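Local structure of Glucose/sorbosone dehydrogenases (Escherichia coli K12, 2G8S) at residues 212-217 with 271-276; 221-226 with 261-266. The protein belongs to the glucose/sorbosone dehydrogenase family, has a beta-propeller fold and carries a bound calcium ion. All coordinates share one frame; numbering follows the deposited sequence.

In the fold
Contact 1 joins two neighbouring sheets of the propeller, and contact 2 pairs the last two strands of one of them. Contact 1 sets strand 210-216 against strand 273-279 of the next sheet, with its centre about 8 Å from the centre of the chain. Contact 2 lies farther out, about 15 Å from that centre, and pairs strand 222-225 with strand 265-267. Their own centres are about 9 Å apart. D222 of contact 2 joins them: D222 OD1 accepts G217 N at 2.8 Å and D222 OD2 accepts V273 N. The calcium ion lies beside contact 2, bound by E223 and Y233, while the side chain of E215 in contact 1 comes within about 5 Å of it.

Contact 1 (212-217 with 271-276); sequences WLNEHG and PAVSGM. With EDO (1,2-ethanediol), chain E.
N214 holds CG between its backbone N and carbonyl carbon (chi1 73°), which sends its amide toward strand 273-276, whereas H216 sets CG beside its own backbone N (chi1 -71°), bringing the imidazole edge up to V273. N214 ND2 donates an almost straight bond to S274 O, 2.8 Å long at 176°, with the acceptor in the amide plane and the donor in the carbonyl plane. N214 OD1 accepts G201 N of the adjoining strand. V273 runs alongside this amide in the opposite sense, its CG2 lying 3.5 Å from N214 CG. At the ring edge, H216 NE2 is 2.6 Å from V273 O, a short but poorly angled and therefore weak bond; A272 CB sits over one face, toward its rim, in a CH-pi contact, 4.2 Å from the H216 ring centroid. In one of its two conformers selenomethionine M276 brings CE near W212 O, a contact that is therefore tentative. On the other side of the strand, E215 OE1 accepts both R197 N and O1 of a 1,2-ethanediol, the latter at 2.7 Å. Two neighbouring propeller sheets thus meet through one straight side-chain-to-carbonyl bond, from N214, and a weak one from H216, and partners at both amide ends fix the rotation of N214.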
ATOM      1  N   TRP A 212      10.590  -1.164  -1.381  1.00  6.06           N
ATOM      2  CA  TRP A 212      10.130  -2.547  -1.215  1.00  5.80           C
ATOM      3  C   TRP A 212       8.612  -2.588  -1.298  1.00  5.85           C
ATOM      4  O   TRP A 212       7.932  -1.647  -0.874  1.00  5.32           O
ATOM      5  CB  TRP A 212      10.551  -3.107   0.146  1.00  6.07           C
ATOM      6  CG  TRP A 212      12.029  -3.420   0.297  1.00  6.51           C
ATOM      7  CD1 TRP A 212      13.084  -2.781  -0.294  1.00  6.61           C
ATOM      8  CD2 TRP A 212      12.600  -4.424   1.152  1.00  6.41           C
ATOM      9  NE1 TRP A 212      14.284  -3.350   0.118  1.00  7.23           N
ATOM     10  CE2 TRP A 212      14.010  -4.353   1.008  1.00  6.76           C
ATOM     11  CE3 TRP A 212      12.052  -5.381   2.021  1.00  7.36           C
ATOM     12  CZ2 TRP A 212      14.882  -5.215   1.699  1.00  6.67           C
ATOM     13  CZ3 TRP A 212      12.917  -6.236   2.711  1.00  7.41           C
ATOM     14  CH2 TRP A 212      14.315  -6.144   2.542  1.00  7.13           C
ATOM     15  N   LEU A 213       8.073  -3.670  -1.843  1.00  5.64           N
ATOM     16  CA  LEU A 213       6.628  -3.828  -1.854  1.00  6.26           C
ATOM     17  C   LEU A 213       6.233  -5.230  -1.476  1.00  5.68           C
ATOM     18  O   LEU A 213       7.057  -6.157  -1.536  1.00  5.95           O
ATOM     19  CB  LEU A 213       6.031  -3.453  -3.208  1.00  7.41           C
ATOM     20  CG  LEU A 213       6.233  -4.251  -4.484  1.00  7.92           C
ATOM     21  CD1 LEU A 213       5.448  -5.573  -4.516  1.00  8.52           C
ATOM     22  CD2 LEU A 213       5.782  -3.382  -5.658  1.00  8.33           C
ATOM     23  N   ASN A 214       4.971  -5.383  -1.093  1.00  5.04           N
ATOM     24  CA  ASN A 214       4.433  -6.716  -0.890  1.00  4.87           C
ATOM     25  C   ASN A 214       3.157  -6.918  -1.689  1.00  5.31           C
ATOM     26  O   ASN A 214       2.556  -5.957  -2.199  1.00  5.38           O
ATOM     27  CB  ASN A 214       4.266  -7.058   0.609  1.00  4.96           C
ATOM     28  CG  ASN A 214       3.112  -6.320   1.268  1.00  4.53           C
ATOM     29  OD1 ASN A 214       2.045  -6.126   0.674  1.00  6.08           O
ATOM     30  ND2 ASN A 214       3.304  -5.954   2.524  1.00  5.57           N
ATOM     31  N   GLU A 215       2.768  -8.174  -1.835  1.00  5.71           N
ATOM     32  CA  GLU A 215       1.573  -8.484  -2.615  1.00  6.71           C
ATOM     33  C   GLU A 215       0.891  -9.753  -2.157  1.00  6.35           C
ATOM     34  O   GLU A 215       1.542 -10.674  -1.640  1.00  6.56           O
ATOM     35  CB  GLU A 215       1.860  -8.535  -4.124  1.00  8.16           C
ATOM     36  CG  GLU A 215       2.931  -9.487  -4.558  1.00  9.29           C
ATOM     37  CD  GLU A 215       3.169  -9.403  -6.066  1.00  8.54           C
ATOM     38  OE1 GLU A 215       2.259  -9.810  -6.816  1.00 10.13           O
ATOM     39  OE2 GLU A 215       4.255  -8.928  -6.482  1.00  9.21           O
ATOM     40  N   HIS A 216      -0.427  -9.793  -2.350  1.00  6.02           N
ATOM     41  CA  HIS A 216      -1.195 -10.996  -2.080  1.00  6.28           C
ATOM     42  C   HIS A 216      -1.038 -12.004  -3.198  1.00  6.32           C
ATOM     43  O   HIS A 216      -1.193 -11.672  -4.378  1.00  6.16           O
ATOM     44  CB  HIS A 216      -2.682 -10.676  -1.965  1.00  6.15           C
ATOM     45  CG  HIS A 216      -3.043  -9.930  -0.727  1.00  6.38           C
ATOM     46  ND1 HIS A 216      -4.321  -9.476  -0.478  1.00  8.10           N
ATOM     47  CD2 HIS A 216      -2.291  -9.535   0.325  1.00  5.72           C
ATOM     48  CE1 HIS A 216      -4.342  -8.847   0.683  1.00  7.73           C
ATOM     49  NE2 HIS A 216      -3.122  -8.870   1.190  1.00  6.46           N
ATOM     50  N   GLY A 217      -0.763 -13.243  -2.817  1.00  6.83           N
ATOM     51  CA  GLY A 217      -0.883 -14.368  -3.732  1.00  7.11           C
ATOM     52  C   GLY A 217      -2.320 -14.864  -3.716  1.00  8.03           C
ATOM     53  O   GLY A 217      -3.145 -14.354  -2.950  1.00  8.42           O
ATOM     54  N   PRO A 271      -0.331 -14.950   4.683  1.00  8.83           N
ATOM     55  CA  PRO A 271      -0.876 -14.124   5.764  1.00  7.84           C
ATOM     56  C   PRO A 271      -1.922 -13.114   5.272  1.00  7.22           C
ATOM     57  O   PRO A 271      -2.665 -12.564   6.094  1.00  7.32           O
ATOM     58  CB  PRO A 271       0.354 -13.350   6.266  1.00  7.85           C
ATOM     59  CG  PRO A 271       1.551 -14.056   5.693  1.00  8.74           C
ATOM     60  CD  PRO A 271       1.075 -14.614   4.396  1.00  8.48           C
ATOM     61  N   ALA A 272      -1.963 -12.899   3.950  1.00  6.58           N
ATOM     62  CA  ALA A 272      -2.644 -11.763   3.301  1.00  6.43           C
ATOM     63  C   ALA A 272      -2.008 -10.472   3.811  1.00  6.27           C
ATOM     64  O   ALA A 272      -2.620  -9.656   4.524  1.00  6.31           O
ATOM     65  CB  ALA A 272      -4.171 -11.795   3.511  1.00  6.29           C
ATOM     66  N   VAL A 273      -0.744 -10.323   3.422  1.00  5.74           N
ATOM     67  CA  VAL A 273       0.108  -9.232   3.880  1.00  5.82           C
ATOM     68  C   VAL A 273      -0.482  -7.874   3.509  1.00  6.03           C
ATOM     69  O   VAL A 273      -1.110  -7.721   2.453  1.00  6.35           O
ATOM     70  CB  VAL A 273       1.549  -9.362   3.308  1.00  5.86           C
ATOM     71  CG1 VAL A 273       2.249 -10.583   3.907  1.00  7.20           C
ATOM     72  CG2 VAL A 273       1.548  -9.435   1.775  1.00  6.84           C
ATOM     73  N   SER A 274      -0.279  -6.894   4.383  1.00  5.52           N
ATOM     74  CA  SER A 274      -0.868  -5.572   4.178  1.00  5.59           C
ATOM     75  C   SER A 274       0.177  -4.457   4.403  1.00  5.87           C
ATOM     76  O   SER A 274       1.316  -4.584   3.970  1.00  6.92           O
ATOM     77  CB  SER A 274      -2.120  -5.416   5.044  1.00  5.70           C
ATOM     78  OG  SER A 274      -1.788  -5.550   6.413  1.00  6.33           O
ATOM     79  N   GLY A 275      -0.202  -3.363   5.040  1.00  6.47           N
ATOM     80  CA  GLY A 275       0.734  -2.263   5.254  1.00  6.45           C
ATOM     81  C   GLY A 275       2.006  -2.698   5.958  1.00  6.74           C
ATOM     82  O   GLY A 275       1.953  -3.559   6.848  1.00  6.92           O
HETATM   83  N   MSE A 276       3.132  -2.100   5.552  1.00  7.03           N
HETATM   84  CA  MSE A 276       4.485  -2.432   6.038  0.70  8.02           C
HETATM   85  C   MSE A 276       5.214  -1.195   6.525  1.00  7.28           C
HETATM   86  O   MSE A 276       5.045  -0.114   5.952  1.00  7.54           O
HETATM   87  CB  MSE A 276       5.364  -2.920   4.897  0.70  8.71           C
HETATM   88  CG  MSE A 276       4.927  -4.095   4.155  0.70 10.80           C
HETATM   89 SE   MSE A 276       6.500  -4.662   3.353  0.45 10.29          SE
HETATM   90  CE  MSE A 276       6.708  -3.396   1.910  0.70  8.27           C
TER
HETATM   91  C1  EDO E3002       1.894 -12.874  -6.373  1.00 10.05           C
HETATM   92  O1  EDO E3002       2.261 -12.349  -7.662  1.00  9.94           O
HETATM   93  C2  EDO E3002       1.350 -14.290  -6.558  1.00 10.27           C
HETATM   94  O2  EDO E3002       2.293 -15.067  -7.292  1.00  7.84           O

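Contact 2 (221-226 with 261-266). With CA (calcium ion), chain C.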
ATOM      1  N   GLY A 221       1.366 -17.861  -1.600  1.00  7.46           N
ATOM      2  CA  GLY A 221       2.246 -17.187  -2.536  1.00  6.98           C
ATOM      3  C   GLY A 221       2.353 -15.684  -2.339  1.00  6.33           C
ATOM      4  O   GLY A 221       2.786 -14.972  -3.249  1.00  6.78           O
ATOM      5  N   ASP A 222       1.977 -15.175  -1.159  1.00  5.97           N
ATOM      6  CA  ASP A 222       2.254 -13.763  -0.854  1.00  5.34           C
ATOM      7  C   ASP A 222       3.753 -13.518  -0.991  1.00  5.47           C
ATOM      8  O   ASP A 222       4.554 -14.427  -0.748  1.00  5.25           O
ATOM      9  CB  ASP A 222       1.844 -13.389   0.574  1.00  5.22           C
ATOM     10  CG  ASP A 222       0.336 -13.290   0.772  1.00  5.44           C
ATOM     11  OD1 ASP A 222      -0.454 -13.726  -0.098  1.00  7.21           O
ATOM     12  OD2 ASP A 222      -0.051 -12.782   1.847  1.00  5.35           O
ATOM     13  N   GLU A 223       4.124 -12.290  -1.362  1.00  5.10           N
ATOM     14  CA  GLU A 223       5.524 -11.953  -1.657  1.00  5.03           C
ATOM     15  C   GLU A 223       5.953 -10.614  -1.080  1.00  5.02           C
ATOM     16  O   GLU A 223       5.131  -9.714  -0.898  1.00  5.06           O
ATOM     17  CB  GLU A 223       5.743 -11.862  -3.173  1.00  4.98           C
ATOM     18  CG  GLU A 223       5.571 -13.160  -3.947  1.00  5.84           C
ATOM     19  CD  GLU A 223       5.872 -12.984  -5.432  1.00  5.25           C
ATOM     20  OE1 GLU A 223       6.045 -11.820  -5.898  1.00  5.60           O
ATOM     21  OE2 GLU A 223       5.946 -14.017  -6.142  1.00  6.03           O
ATOM     22  N   ILE A 224       7.251 -10.503  -0.817  1.00  5.15           N
ATOM     23  CA  ILE A 224       7.951  -9.223  -0.727  1.00  5.00           C
ATOM     24  C   ILE A 224       8.890  -9.131  -1.923  1.00  4.92           C
ATOM     25  O   ILE A 224       9.686 -10.049  -2.155  1.00  5.33           O
ATOM     26  CB  ILE A 224       8.808  -9.094   0.550  1.00  4.83           C
ATOM     27  CG1 ILE A 224       7.945  -9.259   1.801  1.00  5.15           C
ATOM     28  CG2 ILE A 224       9.535  -7.734   0.563  1.00  6.34           C
ATOM     29  CD1 ILE A 224       8.753  -9.318   3.106  1.00  5.87           C
ATOM     30  N   ASN A 225       8.755  -8.055  -2.701  1.00  5.14           N
ATOM     31  CA  ASN A 225       9.654  -7.780  -3.813  1.00  5.13           C
ATOM     32  C   ASN A 225      10.430  -6.482  -3.608  1.00  5.48           C
ATOM     33  O   ASN A 225       9.970  -5.566  -2.896  1.00  5.47           O
ATOM     34  CB  ASN A 225       8.853  -7.685  -5.117  1.00  5.04           C
ATOM     35  CG  ASN A 225       8.299  -9.021  -5.542  1.00  5.67           C
ATOM     36  OD1 ASN A 225       9.064  -9.926  -5.842  1.00  6.56           O
ATOM     37  ND2 ASN A 225       6.975  -9.161  -5.550  1.00  6.73           N
ATOM     38  N   ILE A 226      11.598  -6.412  -4.249  1.00  5.78           N
ATOM     39  CA  ILE A 226      12.388  -5.173  -4.339  1.00  6.65           C
ATOM     40  C   ILE A 226      12.396  -4.763  -5.820  1.00  7.30           C
ATOM     41  O   ILE A 226      13.278  -5.159  -6.588  1.00  7.37           O
ATOM     42  CB  ILE A 226      13.836  -5.327  -3.796  1.00  6.81           C
ATOM     43  CG1 ILE A 226      13.828  -5.932  -2.383  1.00  7.21           C
ATOM     44  CG2 ILE A 226      14.567  -3.983  -3.847  1.00  7.82           C
ATOM     45  CD1 ILE A 226      15.225  -6.265  -1.857  1.00  7.08           C
ATOM     46  N   GLU A 261      11.634 -12.009 -12.263  1.00  7.84           N
ATOM     47  CA  GLU A 261      12.378 -11.766 -11.037  1.00  7.88           C
ATOM     48  C   GLU A 261      11.688 -12.417  -9.848  1.00  7.49           C
ATOM     49  O   GLU A 261      10.460 -12.315  -9.687  1.00  7.15           O
ATOM     50  CB  GLU A 261      12.448 -10.261 -10.781  1.00  7.83           C
ATOM     51  CG  GLU A 261      13.312  -9.513 -11.769  1.00 11.03           C
ATOM     52  CD  GLU A 261      14.773  -9.875 -11.583  1.00 15.76           C
ATOM     53  OE1 GLU A 261      15.355  -9.529 -10.533  1.00 19.27           O
ATOM     54  OE2 GLU A 261      15.332 -10.524 -12.474  1.00 18.01           O
ATOM     55  N   GLN A 262      12.495 -13.047  -8.997  1.00  7.23           N
ATOM     56  CA  GLN A 262      12.004 -13.679  -7.774  1.00  6.81           C
ATOM     57  C   GLN A 262      11.765 -12.666  -6.650  1.00  6.50           C
ATOM     58  O   GLN A 262      12.428 -11.614  -6.586  1.00  6.99           O
ATOM     59  CB  GLN A 262      12.991 -14.750  -7.300  1.00  6.84           C
ATOM     60  CG  GLN A 262      12.920 -16.045  -8.102  1.00  5.92           C
ATOM     61  CD  GLN A 262      11.596 -16.756  -7.913  1.00  6.26           C
ATOM     62  OE1 GLN A 262      11.231 -17.118  -6.798  1.00  6.48           O
ATOM     63  NE2 GLN A 262      10.854 -16.930  -8.999  1.00  6.52           N
ATOM     64  N   PRO A 263      10.822 -12.986  -5.745  1.00  6.19           N
ATOM     65  CA  PRO A 263      10.664 -12.172  -4.537  1.00  6.27           C
ATOM     66  C   PRO A 263      11.822 -12.434  -3.577  1.00  6.28           C
ATOM     67  O   PRO A 263      12.520 -13.443  -3.710  1.00  7.37           O
ATOM     68  CB  PRO A 263       9.365 -12.709  -3.934  1.00  6.36           C
ATOM     69  CG  PRO A 263       9.350 -14.165  -4.363  1.00  5.93           C
ATOM     70  CD  PRO A 263       9.890 -14.131  -5.773  1.00  5.97           C
ATOM     71  N   VAL A 264      12.040 -11.526  -2.633  1.00  5.96           N
ATOM     72  CA  VAL A 264      13.032 -11.768  -1.605  1.00  6.44           C
ATOM     73  C   VAL A 264      12.457 -12.574  -0.441  1.00  6.73           C
ATOM     74  O   VAL A 264      13.202 -13.072   0.393  1.00  7.86           O
ATOM     75  CB  VAL A 264      13.706 -10.468  -1.103  1.00  6.09           C
ATOM     76  CG1 VAL A 264      14.424  -9.774  -2.259  1.00  7.97           C
ATOM     77  CG2 VAL A 264      12.696  -9.525  -0.440  1.00  6.99           C
ATOM     78  N   PHE A 265      11.131 -12.689  -0.389  1.00  6.67           N
ATOM     79  CA  PHE A 265      10.458 -13.547   0.581  1.00  6.10           C
ATOM     80  C   PHE A 265       9.113 -13.955   0.018  1.00  6.23           C
ATOM     81  O   PHE A 265       8.457 -13.176  -0.672  1.00  5.93           O
ATOM     82  CB  PHE A 265      10.256 -12.802   1.913  1.00  6.43           C
ATOM     83  CG  PHE A 265      10.062 -13.712   3.093  1.00  5.20           C
ATOM     84  CD1 PHE A 265      11.163 -14.155   3.819  1.00  6.71           C
ATOM     85  CD2 PHE A 265       8.790 -14.150   3.463  1.00  6.57           C
ATOM     86  CE1 PHE A 265      11.001 -15.016   4.904  1.00  6.63           C
ATOM     87  CE2 PHE A 265       8.618 -15.016   4.549  1.00  7.09           C
ATOM     88  CZ  PHE A 265       9.722 -15.448   5.269  1.00  7.23           C
ATOM     89  N   TYR A 266       8.704 -15.185   0.297  1.00  5.99           N
ATOM     90  CA  TYR A 266       7.351 -15.605  -0.037  1.00  6.21           C
ATOM     91  C   TYR A 266       6.791 -16.494   1.061  1.00  6.17           C
ATOM     92  O   TYR A 266       7.549 -17.094   1.845  1.00  6.60           O
ATOM     93  CB  TYR A 266       7.274 -16.299  -1.410  1.00  6.25           C
ATOM     94  CG  TYR A 266       8.187 -17.500  -1.527  1.00  7.27           C
ATOM     95  CD1 TYR A 266       7.752 -18.778  -1.164  1.00  7.43           C
ATOM     96  CD2 TYR A 266       9.504 -17.345  -1.981  1.00  7.68           C
ATOM     97  CE1 TYR A 266       8.613 -19.876  -1.258  1.00  7.26           C
ATOM     98  CE2 TYR A 266      10.362 -18.423  -2.077  1.00  8.47           C
ATOM     99  CZ  TYR A 266       9.915 -19.683  -1.715  1.00  7.15           C
ATOM    100  OH  TYR A 266      10.786 -20.738  -1.813  1.00  9.67           O
TER
HETATM  101 CA    CA C2002       6.228 -12.653  -8.242  1.00  5.40          CA
HETATM  102  O   HOH W   1       8.497 -11.812  -7.753  1.00  5.79           O
HETATM  103  O   HOH W   2      12.493  -8.863  -5.470  1.00  8.07           O
HETATM  104  O   HOH W   3       4.285 -13.702  -9.082  1.00  7.60           O
HETATM  105  O   HOH W   4       4.948 -10.649  -8.470  1.00  6.03           O
HETATM  106  O   HOH W   5       7.255 -14.657  -8.923  1.00  6.80           O
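The calcium site sits beside this contact, where E223 presents both carboxylate oxygens to the ion, OE1 and OE2 each 2.5 Å from it. Four waters and Y233 O complete seven ligands. N225 belongs to the second shell: its ND2 donates to E223 OE1 over 2.8 Å, meeting that oxygen on its anti side. The other end of the same amide, OD1, accepts a hydrogen bond from water 1, a calcium ligand that also donates to E261 O. One amide thus helps position both the carboxylate and a metal-bound water. P263 packs across the stem of E223, CB to CB 3.8 Å. In the propeller sheet, strands 222-225 and 265-267 run antiparallel, with E223 and Y266 as a non-hydrogen-bonded pair and I224 and F265 as a hydrogen-bonded one. I224 N donates to F265 O at 2.9 Å, and I224 O takes V264 N at 2.8 Å together with a weak bond from F265 N; V264 and F265 form a classic beta bulge opposite I224. On the face away from the calcium ion, I224 CG2 meets V264 CG2, and its CD1, carried there by an extended chain (chi2 173°), reaches F265 CB. Farther along, I226 CD1 lies 3.6 Å from V264 CG1, while water 2 bridges I226 N and Q262 O.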